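Local coordinates for Rho guanine nucleotide exchange factor 3 (Mus musculus, PDB 2Z0Q), which acts as a guanine nucleotide exchange factor for the GTPases RhoA and RhoB, its DH-PH domain pair being the piece described here, at residues L167-I170 against L171-P175; A15-I18 against K19-A23; A196-N199 against T200-E204; H74-L77 against L78-R82. One frame throughout, in Å; residues are numbered along the deposited sequence.

Contact 1: L167-I170 against L171-P175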
ATOM      1  N   LEU A 167       9.098  14.804  13.099  1.00 13.44           N
ATOM      2  CA  LEU A 167      10.241  15.173  13.921  1.00 11.97           C
ATOM      3  C   LEU A 167      10.859  16.484  13.409  1.00 12.38           C
ATOM      4  O   LEU A 167      11.372  17.252  14.191  1.00 11.90           O
ATOM      5  CB  LEU A 167      11.308  14.068  13.906  1.00 14.64           C
ATOM      6  CG  LEU A 167      10.784  12.718  14.384  1.00 17.51           C
ATOM      7  CD1 LEU A 167      11.996  11.757  14.614  1.00 18.50           C
ATOM      8  CD2 LEU A 167       9.976  12.880  15.668  1.00 19.49           C
ATOM      9  N   ARG A 168      10.826  16.729  12.090  1.00 12.12           N
ATOM     10  CA  ARG A 168      11.390  17.976  11.601  1.00 13.01           C
ATOM     11  C   ARG A 168      10.533  19.196  12.042  1.00 13.50           C
ATOM     12  O   ARG A 168      11.041  20.301  12.204  1.00 13.40           O
ATOM     13  CB  ARG A 168      11.568  17.935  10.049  1.00 12.35           C
ATOM     14  CG  ARG A 168      12.470  19.050   9.585  1.00 14.47           C
ATOM     15  CD  ARG A 168      12.767  18.976   8.081  1.00 16.61           C
ATOM     16  NE  ARG A 168      13.399  17.723   7.691  1.00 15.69           N
ATOM     17  CZ  ARG A 168      12.798  16.724   7.033  1.00 15.42           C
ATOM     18  NH1 ARG A 168      11.514  16.779   6.669  1.00 16.88           N
ATOM     19  NH2 ARG A 168      13.510  15.650   6.700  1.00 15.34           N
ATOM     20  N   GLU A 169       9.231  18.979  12.218  1.00 11.86           N
ATOM     21  CA  GLU A 169       8.327  20.050  12.689  1.00 12.70           C
ATOM     22  C   GLU A 169       8.788  20.425  14.118  1.00 12.27           C
ATOM     23  O   GLU A 169       8.778  21.600  14.476  1.00 13.66           O
ATOM     24  CB  GLU A 169       6.881  19.571  12.651  1.00 13.49           C
ATOM     25  CG  GLU A 169       5.846  20.614  13.207  1.00 15.23           C
ATOM     26  CD  GLU A 169       5.888  21.927  12.424  1.00 18.06           C
ATOM     27  OE1 GLU A 169       6.239  21.878  11.220  1.00 18.61           O
ATOM     28  OE2 GLU A 169       5.537  22.995  12.984  1.00 18.83           O
ATOM     29  N   ILE A 170       9.205  19.447  14.938  1.00 11.14           N
ATOM     30  CA  ILE A 170       9.736  19.790  16.262  1.00 10.57           C
ATOM     31  C   ILE A 170      11.093  20.520  16.121  1.00 11.62           C
ATOM     32  O   ILE A 170      11.347  21.562  16.739  1.00 11.35           O
ATOM     33  CB  ILE A 170       9.963  18.541  17.143  1.00 11.85           C
ATOM     34  CG1 ILE A 170       8.672  17.707  17.218  1.00 11.58           C
ATOM     35  CG2 ILE A 170      10.431  18.982  18.524  1.00 13.27           C
ATOM     36  CD1 ILE A 170       8.860  16.319  17.896  1.00 12.75           C
ATOM     37  N   LEU A 171      11.957  19.956  15.270  1.00  9.91           N
ATOM     38  CA  LEU A 171      13.293  20.516  15.075  1.00 10.19           C
ATOM     39  C   LEU A 171      13.288  21.987  14.643  1.00 12.74           C
ATOM     40  O   LEU A 171      14.078  22.803  15.133  1.00 12.59           O
ATOM     41  CB  LEU A 171      14.028  19.680  13.990  1.00 10.37           C
ATOM     42  CG  LEU A 171      15.404  20.260  13.610  1.00 13.62           C
ATOM     43  CD1 LEU A 171      16.351  20.317  14.801  1.00 16.01           C
ATOM     44  CD2 LEU A 171      15.982  19.371  12.524  1.00 14.79           C
ATOM     45  N   ARG A 172      12.405  22.336  13.706  1.00 12.81           N
ATOM     46  CA  ARG A 172      12.446  23.712  13.215  1.00 14.77           C
ATOM     47  C   ARG A 172      12.049  24.756  14.244  1.00 15.09           C
ATOM     48  O   ARG A 172      12.363  25.920  14.087  1.00 14.75           O
ATOM     49  CB  ARG A 172      11.639  23.883  11.904  1.00 14.21           C
ATOM     50  CG  ARG A 172      10.119  23.728  11.990  1.00 14.70           C
ATOM     51  CD  ARG A 172       9.467  24.191  10.635  1.00 15.17           C
ATOM     52  NE  ARG A 172      10.091  23.488   9.507  1.00 15.63           N
ATOM     53  CZ  ARG A 172       9.719  22.286   9.065  1.00 15.46           C
ATOM     54  NH1 ARG A 172       8.703  21.639   9.629  1.00 14.61           N
ATOM     55  NH2 ARG A 172      10.416  21.692   8.080  1.00 13.60           N
ATOM     56  N   HIS A 173      11.398  24.341  15.320  1.00 14.23           N
ATOM     57  CA  HIS A 173      11.048  25.300  16.379  1.00 15.44           C
ATOM     58  C   HIS A 173      11.939  25.077  17.611  1.00 14.90           C
ATOM     59  O   HIS A 173      11.705  25.636  18.691  1.00 16.30           O
ATOM     60  CB  HIS A 173       9.583  25.156  16.747  1.00 12.69           C
ATOM     61  CG  HIS A 173       8.667  25.304  15.579  1.00 13.30           C
ATOM     62  ND1 HIS A 173       8.642  26.441  14.805  1.00 14.98           N
ATOM     63  CD2 HIS A 173       7.786  24.439  15.019  1.00 14.25           C
ATOM     64  CE1 HIS A 173       7.786  26.268  13.814  1.00 13.55           C
ATOM     65  NE2 HIS A 173       7.254  25.062  13.920  1.00 15.86           N
ATOM     66  N   THR A 174      12.998  24.297  17.445  1.00 14.12           N
ATOM     67  CA  THR A 174      13.927  24.035  18.550  1.00 15.99           C
ATOM     68  C   THR A 174      15.111  25.025  18.456  1.00 18.37           C
ATOM     69  O   THR A 174      15.821  25.067  17.434  1.00 18.47           O
ATOM     70  CB  THR A 174      14.464  22.563  18.504  1.00 15.81           C
ATOM     71  OG1 THR A 174      13.364  21.629  18.593  1.00 16.04           O
ATOM     72  CG2 THR A 174      15.413  22.298  19.678  1.00 18.37           C
ATOM     73  N   PRO A 175      15.332  25.825  19.508  1.00 20.48           N
ATOM     74  CA  PRO A 175      16.420  26.817  19.552  1.00 25.28           C
ATOM     75  C   PRO A 175      17.851  26.227  19.465  1.00 27.27           C
ATOM     76  O   PRO A 175      18.082  25.071  19.804  1.00 24.61           O
ATOM     77  CB  PRO A 175      16.150  27.572  20.862  1.00 26.20           C
ATOM     78  CG  PRO A 175      15.465  26.586  21.709  1.00 27.12           C
ATOM     79  CD  PRO A 175      14.578  25.792  20.775  1.00 21.99           C
TER
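The backbone of Leu167-Ile170 continues without a break into Leu171-Pro175, and the helical bonds Leu171 N to Leu167 O and Arg172 N to Arg168 O tie the two together before the chain leaves the helix. Ile170 O then takes two donors. His173 N reaches it at 3.1 Å, and Thr174 OG1 gives its proton to it at 2.7 Å. The two donors sit over opposite faces of the Ile170 carbonyl plane. Thr174 N does not continue the helical pattern; it bonds to Leu171 O instead.

Glu169 holds two partners, one with each oxygen. Arg172 NH1 forms a salt bridge with Glu169 OE1 at 2.9 Å, and His173 NE2 donates to Glu169 OE2 at 2.8 Å. Both donors come from above the carboxylate plane. The oxygen OE2 nevertheless lies in the plane of the His173 ring, at its edge, with the ring and carboxylate planes 61° apart. Glu169 reaches both because its chain folds at chi2 (59°).

This is the C-terminal end of helix 155-172 in the DH domain, an all-helical bundle. Helix 15-51 covers one side, with Ala23 against Glu169 and Ile170. Helix 180-213 covers Leu167 and Arg168, and Gln181 NE2 bonds to Thr174 O.

Arg172 starts with CG between its backbone N and carbonyl carbon (chi1 68°). From there the chain turns back along the helix, and one face of the guanidinium lies over Arg168 O. Its NH2 also touches the aliphatic part of Arg168, 3.6 Å from Arg168 CD.

Contact 2: A15-I18 against K19-A23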
ATOM      1  N   ALA A  15       6.755  32.705  20.187  1.00 16.87           N
ATOM      2  CA  ALA A  15       5.766  32.009  19.372  1.00 16.53           C
ATOM      3  C   ALA A  15       6.412  30.677  18.957  1.00 17.60           C
ATOM      4  O   ALA A  15       5.749  29.642  18.873  1.00 17.88           O
ATOM      5  CB  ALA A  15       5.409  32.816  18.127  1.00 17.13           C
ATOM      6  N   LYS A  16       7.715  30.719  18.680  1.00 16.82           N
ATOM      7  CA  LYS A  16       8.450  29.515  18.261  1.00 16.67           C
ATOM      8  C   LYS A  16       8.370  28.425  19.319  1.00 16.74           C
ATOM      9  O   LYS A  16       8.171  27.248  18.982  1.00 15.23           O
ATOM     10  CB  LYS A  16       9.921  29.913  18.010  1.00 17.65           C
ATOM     11  CG  LYS A  16      10.838  28.783  17.544  1.00 19.81           C
ATOM     12  CD  LYS A  16      12.225  29.386  17.154  1.00 22.47           C
ATOM     13  CE  LYS A  16      13.127  28.311  16.541  1.00 27.02           C
ATOM     14  NZ  LYS A  16      14.409  28.845  15.972  1.00 27.44           N
ATOM     15  N   GLU A  17       8.502  28.808  20.595  1.00 16.29           N
ATOM     16  CA  GLU A  17       8.448  27.812  21.683  1.00 15.39           C
ATOM     17  C   GLU A  17       7.045  27.216  21.786  1.00 15.19           C
ATOM     18  O   GLU A  17       6.908  26.053  22.052  1.00 14.22           O
ATOM     19  CB  GLU A  17       8.871  28.423  23.036  1.00 16.21           C
ATOM     20  CG  GLU A  17       8.792  27.475  24.240  1.00 17.54           C
ATOM     21  CD  GLU A  17       9.566  26.179  24.066  1.00 18.44           C
ATOM     22  OE1 GLU A  17      10.516  26.120  23.231  1.00 18.22           O
ATOM     23  OE2 GLU A  17       9.250  25.219  24.806  1.00 19.13           O
ATOM     24  N   ILE A  18       6.002  28.021  21.570  1.00 14.74           N
ATOM     25  CA  ILE A  18       4.647  27.469  21.610  1.00 13.61           C
ATOM     26  C   ILE A  18       4.499  26.484  20.442  1.00 14.67           C
ATOM     27  O   ILE A  18       3.928  25.405  20.608  1.00 14.21           O
ATOM     28  CB  ILE A  18       3.600  28.607  21.534  1.00 14.99           C
ATOM     29  CG1 ILE A  18       3.755  29.482  22.811  1.00 14.45           C
ATOM     30  CG2 ILE A  18       2.184  28.002  21.508  1.00 15.94           C
ATOM     31  CD1 ILE A  18       2.889  30.793  22.776  1.00 15.82           C
ATOM     32  N   LYS A  19       5.048  26.826  19.282  1.00 14.00           N
ATOM     33  CA  LYS A  19       5.003  25.909  18.137  1.00 14.22           C
ATOM     34  C   LYS A  19       5.795  24.611  18.416  1.00 12.92           C
ATOM     35  O   LYS A  19       5.400  23.527  17.967  1.00 13.79           O
ATOM     36  CB  LYS A  19       5.535  26.587  16.864  1.00 13.82           C
ATOM     37  CG  LYS A  19       4.631  27.714  16.369  1.00 16.04           C
ATOM     38  CD  LYS A  19       5.268  28.395  15.162  1.00 16.29           C
ATOM     39  CE  LYS A  19       4.478  29.626  14.769  1.00 21.97           C
ATOM     40  NZ  LYS A  19       5.125  30.341  13.598  1.00 20.09           N
ATOM     41  N   ARG A  20       6.884  24.723  19.162  1.00 13.07           N
ATOM     42  CA  ARG A  20       7.671  23.543  19.510  1.00 11.53           C
ATOM     43  C   ARG A  20       6.832  22.649  20.436  1.00 12.84           C
ATOM     44  O   ARG A  20       6.774  21.457  20.264  1.00 10.50           O
ATOM     45  CB  ARG A  20       8.924  23.944  20.265  1.00 13.91           C
ATOM     46  CG  ARG A  20       9.928  22.781  20.365  1.00 13.92           C
ATOM     47  CD  ARG A  20      11.224  23.195  21.099  1.00 15.51           C
ATOM     48  NE  ARG A  20      11.050  23.452  22.543  1.00 16.46           N
ATOM     49  CZ  ARG A  20      11.333  22.587  23.516  1.00 15.24           C
ATOM     50  NH1 ARG A  20      11.801  21.375  23.258  1.00 16.93           N
ATOM     51  NH2 ARG A  20      11.162  22.949  24.778  1.00 16.57           N
ATOM     52  N   GLN A  21       6.158  23.261  21.409  1.00 12.74           N
ATOM     53  CA  GLN A  21       5.322  22.454  22.317  1.00 11.76           C
ATOM     54  C   GLN A  21       4.174  21.820  21.550  1.00 11.79           C
ATOM     55  O   GLN A  21       3.800  20.690  21.838  1.00 12.98           O
ATOM     56  CB  GLN A  21       4.817  23.278  23.524  1.00 11.37           C
ATOM     57  CG  GLN A  21       5.931  23.756  24.464  1.00 14.44           C
ATOM     58  CD  GLN A  21       6.683  22.587  25.089  1.00 14.30           C
ATOM     59  OE1 GLN A  21       6.088  21.612  25.515  1.00 17.53           O
ATOM     60  NE2 GLN A  21       7.999  22.691  25.138  1.00 15.94           N
ATOM     61  N   GLU A  22       3.592  22.545  20.587  1.00 12.57           N
ATOM     62  CA  GLU A  22       2.550  21.966  19.773  1.00 12.40           C
ATOM     63  C   GLU A  22       3.095  20.737  19.008  1.00 13.23           C
ATOM     64  O   GLU A  22       2.474  19.667  18.980  1.00 10.88           O
ATOM     65  CB  GLU A  22       2.025  22.995  18.756  1.00 12.28           C
ATOM     66  CG  GLU A  22       1.137  24.031  19.435  1.00 14.69           C
ATOM     67  CD  GLU A  22       0.373  24.882  18.418  1.00 19.56           C
ATOM     68  OE1 GLU A  22       0.804  24.946  17.252  1.00 18.93           O
ATOM     69  OE2 GLU A  22      -0.669  25.474  18.795  1.00 19.10           O
ATOM     70  N   ALA A  23       4.271  20.899  18.405  1.00 11.45           N
ATOM     71  CA  ALA A  23       4.826  19.812  17.617  1.00 13.12           C
ATOM     72  C   ALA A  23       5.088  18.556  18.468  1.00 13.08           C
ATOM     73  O   ALA A  23       4.881  17.439  18.006  1.00 14.05           O
ATOM     74  CB  ALA A  23       6.149  20.297  16.899  1.00 13.50           C
TER
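Glu17 OE2 accepts from two donors one turn further along the helix. Gln21 NE2 lies 2.8 Å from Glu17 OE2, and Arg20 NH2 lies 3.0 Å from the same oxygen. The site is in the first turns of helix 15-51, the long N-terminal helix of the DH domain.

The other oxygen of Glu17 also binds Arg20. Glu17 OE1 takes the proton of Arg20 NE at 2.8 Å, in a nearly straight bond (N-H...O 164°). Arg20 thus grips the carboxylate side-on, with NE on one oxygen and NH2 on the other. The carboxylate and guanidinium planes are still turned 43° apart. Arg20 NH2 uses the syn lone pair of OE2, while Gln21 NE2 comes on the syn side from out of the carboxylate plane. Glu17 brings its carboxylate alongside Arg20 and Gln21, at the edge of the guanidinium, with CG anti to the backbone N (chi1 178°) and a bend at the next bond.

Replacing Glu17 by alanine would probably leave the buried Arg20 without this carboxylate and let the Gln21 amide, still bonded to Thr91 O, turn more freely.

Both donors have further partners in the nearby loop. Arg20 NH1 bonds to Glu92 O, and Gln21 NE2 bonds to Thr91 O. The carboxylate therefore probably helps set two side chains that join the helix to that loop. On another side Arg20 packs against His173 and Thr174.

Along the backbone Lys19 N, Arg20 N, Gln21 N and Glu22 N bond four residues back. The aliphatic chain of Lys19 lies over the first of these carbonyls, with Lys19 CG 3.4 Å from Ala15 O.

Contact 3: A196-N199 against T200-E204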
ATOM      1  N   ALA A 196      13.833   4.525   3.396  1.00 17.62           N
ATOM      2  CA  ALA A 196      14.354   4.337   2.053  1.00 18.77           C
ATOM      3  C   ALA A 196      14.650   2.866   1.794  1.00 19.71           C
ATOM      4  O   ALA A 196      14.324   2.333   0.715  1.00 20.93           O
ATOM      5  CB  ALA A 196      15.624   5.181   1.862  1.00 18.04           C
ATOM      6  N   GLU A 197      15.237   2.199   2.782  1.00 20.80           N
ATOM      7  CA  GLU A 197      15.570   0.792   2.652  1.00 21.94           C
ATOM      8  C   GLU A 197      14.312  -0.084   2.621  1.00 21.80           C
ATOM      9  O   GLU A 197      14.205  -1.007   1.801  1.00 22.69           O
ATOM     10  CB  GLU A 197      16.467   0.338   3.808  1.00 25.62           C
ATOM     11  CG  GLU A 197      16.952  -1.092   3.680  1.00 32.89           C
ATOM     12  CD  GLU A 197      17.647  -1.347   2.343  1.00 36.70           C
ATOM     13  OE1 GLU A 197      18.381  -0.461   1.848  1.00 41.40           O
ATOM     14  OE2 GLU A 197      17.457  -2.439   1.775  1.00 41.04           O
ATOM     15  N   ILE A 198      13.368   0.199   3.508  1.00 19.65           N
ATOM     16  CA  ILE A 198      12.139  -0.588   3.548  1.00 20.57           C
ATOM     17  C   ILE A 198      11.357  -0.374   2.251  1.00 19.21           C
ATOM     18  O   ILE A 198      10.767  -1.309   1.724  1.00 21.44           O
ATOM     19  CB  ILE A 198      11.270  -0.210   4.779  1.00 20.76           C
ATOM     20  CG1 ILE A 198      11.912  -0.821   6.039  1.00 21.96           C
ATOM     21  CG2 ILE A 198       9.799  -0.607   4.542  1.00 21.15           C
ATOM     22  CD1 ILE A 198      11.182  -0.499   7.297  1.00 21.85           C
ATOM     23  N   ASN A 199      11.362   0.843   1.709  1.00 20.94           N
ATOM     24  CA  ASN A 199      10.635   1.081   0.445  1.00 21.86           C
ATOM     25  C   ASN A 199      11.272   0.294  -0.705  1.00 21.73           C
ATOM     26  O   ASN A 199      10.577  -0.226  -1.588  1.00 20.53           O
ATOM     27  CB  ASN A 199      10.613   2.576   0.070  1.00 20.56           C
ATOM     28  CG  ASN A 199       9.649   3.371   0.912  1.00 22.53           C
ATOM     29  OD1 ASN A 199       8.783   2.811   1.581  1.00 23.93           O
ATOM     30  ND2 ASN A 199       9.789   4.688   0.888  1.00 22.12           N
ATOM     31  N   THR A 200      12.602   0.234  -0.714  1.00 22.30           N
ATOM     32  CA  THR A 200      13.301  -0.493  -1.761  1.00 24.77           C
ATOM     33  C   THR A 200      12.998  -1.983  -1.675  1.00 23.38           C
ATOM     34  O   THR A 200      12.701  -2.616  -2.680  1.00 23.92           O
ATOM     35  CB  THR A 200      14.807  -0.249  -1.680  1.00 25.81           C
ATOM     36  OG1 THR A 200      15.054   1.118  -2.022  1.00 28.51           O
ATOM     37  CG2 THR A 200      15.572  -1.151  -2.685  1.00 26.08           C
ATOM     38  N   LYS A 201      13.050  -2.541  -0.473  1.00 23.40           N
ATOM     39  CA  LYS A 201      12.791  -3.967  -0.283  1.00 24.66           C
ATOM     40  C   LYS A 201      11.335  -4.326  -0.577  1.00 25.54           C
ATOM     41  O   LYS A 201      11.049  -5.414  -1.090  1.00 26.90           O
ATOM     42  CB  LYS A 201      13.087  -4.377   1.155  1.00 26.52           C
ATOM     43  CG  LYS A 201      14.522  -4.363   1.535  1.00 28.39           C
ATOM     44  CD  LYS A 201      14.646  -4.825   2.968  1.00 34.14           C
ATOM     45  CE  LYS A 201      16.023  -4.593   3.535  1.00 35.57           C
ATOM     46  NZ  LYS A 201      16.032  -4.993   4.967  1.00 38.90           N
ATOM     47  N   THR A 202      10.426  -3.437  -0.202  1.00 25.84           N
ATOM     48  CA  THR A 202       8.999  -3.642  -0.430  1.00 28.05           C
ATOM     49  C   THR A 202       8.744  -3.737  -1.942  1.00 26.72           C
ATOM     50  O   THR A 202       7.982  -4.592  -2.406  1.00 27.57           O
ATOM     51  CB  THR A 202       8.160  -2.466   0.142  1.00 27.60           C
ATOM     52  OG1 THR A 202       8.285  -2.439   1.569  1.00 33.53           O
ATOM     53  CG2 THR A 202       6.672  -2.636  -0.223  1.00 31.19           C
ATOM     54  N   GLY A 203       9.381  -2.859  -2.706  1.00 26.35           N
ATOM     55  CA  GLY A 203       9.208  -2.867  -4.149  1.00 26.56           C
ATOM     56  C   GLY A 203       9.688  -4.171  -4.750  1.00 27.51           C
ATOM     57  O   GLY A 203       9.037  -4.767  -5.630  1.00 27.17           O
ATOM     58  N   GLU A 204      10.836  -4.634  -4.276  1.00 25.56           N
ATOM     59  CA  GLU A 204      11.378  -5.890  -4.769  1.00 27.91           C
ATOM     60  C   GLU A 204      10.502  -7.082  -4.362  1.00 26.85           C
ATOM     61  O   GLU A 204      10.296  -7.991  -5.160  1.00 26.85           O
ATOM     62  CB  GLU A 204      12.803  -6.104  -4.242  1.00 28.77           C
ATOM     63  CG  GLU A 204      13.737  -4.933  -4.542  1.00 34.00           C
ATOM     64  CD  GLU A 204      15.098  -5.069  -3.856  1.00 35.57           C
ATOM     65  OE1 GLU A 204      15.132  -5.383  -2.637  1.00 35.70           O
ATOM     66  OE2 GLU A 204      16.128  -4.849  -4.536  1.00 38.58           O
TER
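Ile198 O is held by both the backbone and the side chain of Thr202. Thr202 OG1 donates to it at 2.7 Å and Thr202 N at 2.9 Å. The two come from opposite faces of the carbonyl plane. This is a threonine hydroxyl folded back onto the carbonyl four residues earlier, within helix 180-213, the long helix that leads from the DH bundle to the PH domain.

The hydroxyl can do this because OG1 stands beside its own backbone N (chi1 -65°). Thr202 OG1 also accepts from Arg157 NH2 of helix 155-172, so its oxygen serves as both donor and acceptor. Ile198 is buried between Tyr108 and Cys112 of helix 107-125 and Arg157 and Leu160 of helix 155-172.

On another side Lys201 extends past the bent Glu197. The carboxylate touches the lysine carbon chain, with Glu197 OE2 3.1 Å from Lys201 CE. The charged ends stay further apart, and Lys201 NZ makes its salt bridge with Asp109 instead. Glu197 probably still adds a mild favourable field, as Glu197 OE2 is 4.3 Å from Lys201 NZ.

Contact 4: H74-L77 against L78-R82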
ATOM      1  N   HIS A  74       4.854   1.305  19.755  1.00 22.59           N
ATOM      2  CA  HIS A  74       4.255   2.631  19.865  1.00 21.19           C
ATOM      3  C   HIS A  74       3.811   2.922  21.308  1.00 21.61           C
ATOM      4  O   HIS A  74       3.974   4.038  21.819  1.00 20.36           O
ATOM      5  CB  HIS A  74       3.128   2.718  18.818  1.00 19.14           C
ATOM      6  CG  HIS A  74       3.637   2.627  17.410  1.00 21.38           C
ATOM      7  ND1 HIS A  74       4.311   3.667  16.799  1.00 20.03           N
ATOM      8  CD2 HIS A  74       3.632   1.608  16.518  1.00 21.36           C
ATOM      9  CE1 HIS A  74       4.706   3.288  15.598  1.00 22.22           C
ATOM     10  NE2 HIS A  74       4.309   2.041  15.403  1.00 24.68           N
ATOM     11  N   GLU A  75       3.322   1.904  22.015  1.00 23.37           N
ATOM     12  CA  GLU A  75       2.949   2.116  23.395  1.00 23.54           C
ATOM     13  C   GLU A  75       4.187   2.499  24.170  1.00 24.07           C
ATOM     14  O   GLU A  75       4.117   3.340  25.069  1.00 23.57           O
ATOM     15  CB  GLU A  75       2.317   0.850  24.013  1.00 25.67           C
ATOM     16  CG  GLU A  75       0.976   0.477  23.396  1.00 25.93           C
ATOM     17  CD  GLU A  75       0.395  -0.816  23.982  1.00 31.65           C
ATOM     18  OE1 GLU A  75       1.045  -1.879  23.865  1.00 30.54           O
ATOM     19  OE2 GLU A  75      -0.715  -0.750  24.555  1.00 33.30           O
ATOM     20  N   GLU A  76       5.322   1.882  23.837  1.00 24.05           N
ATOM     21  CA  GLU A  76       6.558   2.207  24.531  1.00 24.59           C
ATOM     22  C   GLU A  76       6.949   3.651  24.243  1.00 21.04           C
ATOM     23  O   GLU A  76       7.338   4.366  25.153  1.00 21.31           O
ATOM     24  CB  GLU A  76       7.701   1.293  24.100  1.00 26.39           C
ATOM     25  CG  GLU A  76       9.013   1.599  24.805  1.00 31.84           C
ATOM     26  CD  GLU A  76       8.938   1.349  26.289  1.00 31.47           C
ATOM     27  OE1 GLU A  76       8.237   0.395  26.695  1.00 36.59           O
ATOM     28  OE2 GLU A  76       9.580   2.080  27.064  1.00 32.30           O
ATOM     29  N   LEU A  77       6.846   4.089  22.993  1.00 21.27           N
ATOM     30  CA  LEU A  77       7.238   5.472  22.719  1.00 19.79           C
ATOM     31  C   LEU A  77       6.290   6.427  23.446  1.00 18.87           C
ATOM     32  O   LEU A  77       6.711   7.382  24.090  1.00 19.12           O
ATOM     33  CB  LEU A  77       7.235   5.757  21.215  1.00 20.43           C
ATOM     34  CG  LEU A  77       7.470   7.234  20.897  1.00 20.25           C
ATOM     35  CD1 LEU A  77       8.789   7.707  21.479  1.00 20.94           C
ATOM     36  CD2 LEU A  77       7.373   7.423  19.386  1.00 20.08           C
ATOM     37  N   LEU A  78       4.996   6.183  23.329  1.00 20.16           N
ATOM     38  CA  LEU A  78       4.021   7.037  24.001  1.00 20.08           C
ATOM     39  C   LEU A  78       4.269   7.133  25.508  1.00 20.88           C
ATOM     40  O   LEU A  78       4.231   8.211  26.086  1.00 20.59           O
ATOM     41  CB  LEU A  78       2.626   6.509  23.718  1.00 21.05           C
ATOM     42  CG  LEU A  78       1.446   7.311  24.281  1.00 23.18           C
ATOM     43  CD1 LEU A  78       1.482   8.724  23.739  1.00 23.94           C
ATOM     44  CD2 LEU A  78       0.148   6.615  23.877  1.00 20.77           C
ATOM     45  N   SER A  79       4.504   5.989  26.146  1.00 21.12           N
ATOM     46  CA  SER A  79       4.743   5.950  27.571  1.00 22.82           C
ATOM     47  C   SER A  79       5.931   6.826  27.951  1.00 23.47           C
ATOM     48  O   SER A  79       5.876   7.564  28.932  1.00 24.95           O
ATOM     49  CB  SER A  79       4.985   4.494  28.015  1.00 24.27           C
ATOM     50  OG  SER A  79       5.334   4.453  29.381  1.00 30.54           O
ATOM     51  N   GLN A  80       7.006   6.749  27.170  1.00 22.02           N
ATOM     52  CA  GLN A  80       8.191   7.548  27.443  1.00 22.62           C
ATOM     53  C   GLN A  80       7.954   9.050  27.240  1.00 21.35           C
ATOM     54  O   GLN A  80       8.431   9.876  28.032  1.00 22.20           O
ATOM     55  CB  GLN A  80       9.361   7.066  26.572  1.00 24.56           C
ATOM     56  CG  GLN A  80       9.964   5.744  27.076  1.00 27.38           C
ATOM     57  CD  GLN A  80      11.138   5.294  26.251  1.00 30.67           C
ATOM     58  OE1 GLN A  80      12.076   6.056  26.019  1.00 30.71           O
ATOM     59  NE2 GLN A  80      11.109   4.039  25.812  1.00 33.42           N
ATOM     60  N   LEU A  81       7.234   9.407  26.186  1.00 20.16           N
ATOM     61  CA  LEU A  81       6.935  10.830  25.933  1.00 21.99           C
ATOM     62  C   LEU A  81       6.031  11.365  27.037  1.00 22.68           C
ATOM     63  O   LEU A  81       6.150  12.521  27.451  1.00 23.43           O
ATOM     64  CB  LEU A  81       6.241  10.985  24.588  1.00 20.26           C
ATOM     65  CG  LEU A  81       7.140  10.672  23.404  1.00 20.72           C
ATOM     66  CD1 LEU A  81       6.254  10.573  22.193  1.00 20.39           C
ATOM     67  CD2 LEU A  81       8.241  11.735  23.238  1.00 22.07           C
ATOM     68  N   ARG A  82       5.143  10.500  27.528  1.00 23.43           N
ATOM     69  CA  ARG A  82       4.218  10.914  28.576  1.00 26.08           C
ATOM     70  C   ARG A  82       4.982  11.131  29.866  1.00 25.82           C
ATOM     71  O   ARG A  82       4.829  12.140  30.560  1.00 24.45           O
ATOM     72  CB  ARG A  82       3.148   9.832  28.807  1.00 29.78           C
ATOM     73  CG  ARG A  82       2.295  10.137  30.038  1.00 35.91           C
ATOM     74  CD  ARG A  82       1.200   9.097  30.334  1.00 41.10           C
ATOM     75  NE  ARG A  82       0.245   9.649  31.307  1.00 44.35           N
ATOM     76  CZ  ARG A  82      -0.989   9.197  31.503  1.00 46.48           C
ATOM     77  NH1 ARG A  82      -1.453   8.156  30.811  1.00 47.83           N
ATOM     78  NH2 ARG A  82      -1.795   9.830  32.341  1.00 46.54           N
TER
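The backbone is regular alpha-helix through His74-Leu77 and Leu78-Arg82, with Leu78, Ser79, Gln80 and Leu81 each bonded through N to the carbonyl oxygen four residues earlier. The bond from Leu78 N to His74 O is short, 2.8 Å, and almost straight (175°).

Among the side chains, Glu76 and Gln80 pair one turn apart on the outer side. Gln80 NE2 donates to Glu76 OE2 at 2.8 Å, using the anti lone pair of that oxygen. The amide and carboxylate planes are turned 60° apart. Glu76 swings its carboxylate forward along the helix by a bend at chi2 (64°). As a result Gln80 NE2 also rests against the Glu76 chain, 3.4 Å from Glu76 CG. A leucine in place of Gln80 would probably leave Glu76 OE2 without this amide proton and the carboxylate freer to turn.

These residues belong to helix 67-84, which packs in the helical bundle of the DH domain. Its inner side carries Leu77 and Leu81. They meet by van der Waals contact, with Leu77 CG 3.8 Å from Leu81 CD1. Leu81 also lies over the backbone, its CG 3.4 Å from Leu77 O. Leu77 reaches on to Ile97 and Trp101 of helix 95-101 and to Glu31 of helix 15-51.

His74 is buried beside Leu34 and Ile35, and both its ring nitrogens are used. His74 NE2 bonds to Tyr108 OH and His74 ND1 to Glu31 OE1, which links helix 67-84 to two other helices.

In the fold
Contacts 1 and 2 form a single patch at one end of the DH bundle. Their centres are 9 Å apart. His173 CB lies 3.4 Å from Lys16 O, and His173 O lies 3.5 Å from Arg20 CD, so the end of helix 155-172 packs on the start of helix 15-51. Contact 4 is near this end too, with its centre about 20 Å from that of contact 2 and no direct touch. Contact 3 stands apart, its centre 28 Å from that of contact 1, further along toward the PH domain. Tyr108 joins contacts 3 and 4 indirectly: it packs on Ile198 and bonds to His74.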